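Local coordinates for protein glutaminase 1 (PDB 1U60) that catalyses the hydrolysis of L-glutamine to L-glutamate and ammonium, working as a homotetramer, at residues A63-S68 with S260-G265. Sequence-based numbering, arbitrary orientation.
Sequences ALESIS and SGVGGG
Ser260 O reaches Ser66 OG at 3.1 Å, a weak bond; the stronger partner of this hydroxyl is Tyr244. Ser66 opens the Ser-X-X-Lys signature of the beta-lactamase-like fold just before helix 68-80, while Lys259, Ser260 and Gly261 form the Lys-Ser-Gly motif at the edge of the five-stranded antiparallel sheet. With chi1 at 67°, Ser66 OG sits between its own N and carbonyl carbon, which sets it beside Ser260 O and Gly261 CA; Lys259 adds a further weak bond, and Asn288 holds Ser260 OG. Next comes Gly261, whose bare alpha carbon lies against Ser66 OG, while Ile67 CG1 sits over the face of the Ser260-Gly261 peptide, 3.5 Å from Ser260 C. Val262 offers its N to a water, 2.8 Å away, that also takes Ser66 N at 3.0 Å. Two amides converging on one oxygen resemble the oxyanion hole of serine beta-lactamases, consistent with the predicted role of Ser66 and Val262 in substrate binding. The valine's CG2 rests on the aliphatic part of Glu65, nearest CG at 3.7 Å; the glutamate chain, bent at chi2 (-75°), ends with OE2 close to Glu161 OE2, two like charges side by side. At Gly263 the chain is in the middle of a type I turn running from Gly261 to Gly264. Gly263 CA makes a CA-H...O contact to Ala63 O, and a second water, accepting weakly from Gly263 N, donates to both Ala63 O and Leu64 O. Beyond the turn, where strand 265-270 begins, the tip of Ile67 closes the contact, with CD1 3.8 Å from Gly265 O.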
loop_
_atom_site.group_PDB
_atom_site.type_symbol
_atom_site.label_atom_id
_atom_site.label_comp_id
_atom_site.label_asym_id
_atom_site.label_seq_id
_atom_site.Cartn_x
_atom_site.Cartn_y
_atom_site.Cartn_z
ATOM N N ALA A 63 6.162 5.253 -25.218
ATOM C CA ALA A 63 7.037 4.188 -24.661
ATOM C C ALA A 63 6.491 3.687 -23.347
ATOM O O ALA A 63 6.118 4.472 -22.493
ATOM C CB ALA A 63 8.487 4.707 -24.507
ATOM N N LEU A 64 6.368 2.381 -23.231
ATOM C CA LEU A 64 5.846 1.687 -22.066
ATOM C C LEU A 64 6.689 1.979 -20.826
ATOM O O LEU A 64 6.167 2.217 -19.776
ATOM C CB LEU A 64 5.835 0.201 -22.371
ATOM C CG LEU A 64 5.209 -0.747 -21.331
ATOM C CD1 LEU A 64 3.738 -0.473 -21.118
ATOM C CD2 LEU A 64 5.374 -2.161 -21.799
ATOM N N GLU A 65 8.002 1.917 -21.002
ATOM C CA GLU A 65 9.004 2.106 -19.995
ATOM C C GLU A 65 8.686 1.289 -18.740
ATOM O O GLU A 65 8.350 0.123 -18.867
ATOM C CB GLU A 65 9.187 3.612 -19.764
ATOM C CG GLU A 65 9.751 4.314 -21.015
ATOM C CD GLU A 65 11.233 4.030 -21.224
ATOM O OE1 GLU A 65 11.873 3.364 -20.354
ATOM O OE2 GLU A 65 11.770 4.507 -22.233
ATOM N N SER A 66 8.683 1.894 -17.540
ATOM C CA SER A 66 8.635 1.050 -16.345
ATOM C C SER A 66 7.240 0.449 -16.136
ATOM O O SER A 66 7.041 -0.417 -15.277
ATOM C CB SER A 66 9.143 1.770 -15.093
ATOM O OG SER A 66 8.253 2.757 -14.828
ATOM N N ILE A 67 6.245 0.820 -16.919
ATOM C CA ILE A 67 4.997 0.080 -16.822
ATOM C C ILE A 67 5.203 -1.395 -17.187
ATOM O O ILE A 67 4.448 -2.284 -16.707
ATOM C CB ILE A 67 3.837 0.770 -17.658
ATOM C CG1 ILE A 67 3.545 2.197 -17.118
ATOM C CG2 ILE A 67 2.598 -0.068 -17.591
ATOM C CD1 ILE A 67 2.698 3.014 -18.012
ATOM N N SER A 68 6.213 -1.669 -18.024
ATOM C CA SER A 68 6.623 -3.035 -18.342
ATOM C C SER A 68 6.865 -3.918 -17.097
ATOM O O SER A 68 6.687 -5.135 -17.179
ATOM C CB SER A 68 7.901 -2.992 -19.170
ATOM O OG SER A 68 8.998 -2.574 -18.392
ATOM N N SER A 260 2.957 4.002 -12.983
ATOM C CA SER A 260 3.386 5.034 -13.891
ATOM C C SER A 260 4.607 4.553 -14.698
ATOM O O SER A 260 5.314 3.557 -14.304
ATOM C CB SER A 260 3.816 6.253 -13.125
ATOM O OG SER A 260 5.004 5.953 -12.392
ATOM N N GLY A 261 4.865 5.262 -15.798
ATOM C CA GLY A 261 6.099 5.104 -16.602
ATOM C C GLY A 261 6.571 6.445 -17.144
ATOM O O GLY A 261 5.778 7.354 -17.267
ATOM N N VAL A 262 7.840 6.545 -17.524
ATOM C CA VAL A 262 8.399 7.849 -17.996
ATOM C C VAL A 262 7.986 8.257 -19.428
ATOM O O VAL A 262 8.240 9.386 -19.845
ATOM C CB VAL A 262 9.966 7.942 -17.818
ATOM C CG1 VAL A 262 10.313 7.814 -16.348
ATOM C CG2 VAL A 262 10.702 6.937 -18.659
ATOM N N GLY A 263 7.314 7.353 -20.146
ATOM C CA GLY A 263 6.601 7.703 -21.363
ATOM C C GLY A 263 5.410 8.569 -21.139
ATOM O O GLY A 263 4.884 9.108 -22.111
ATOM N N GLY A 264 4.992 8.739 -19.880
ATOM C CA GLY A 264 3.826 9.568 -19.548
ATOM C C GLY A 264 2.532 8.826 -19.279
ATOM O O GLY A 264 1.501 9.432 -19.099
ATOM N N GLY A 265 2.584 7.504 -19.249
ATOM C CA GLY A 265 1.443 6.673 -18.937
ATOM C C GLY A 265 1.169 6.531 -17.468
ATOM O O GLY A 265 2.099 6.523 -16.650
HETATM O O HOH W 1 5.241 5.017 -19.930
HETATM O O HOH W 2 9.640 4.563 -16.576
#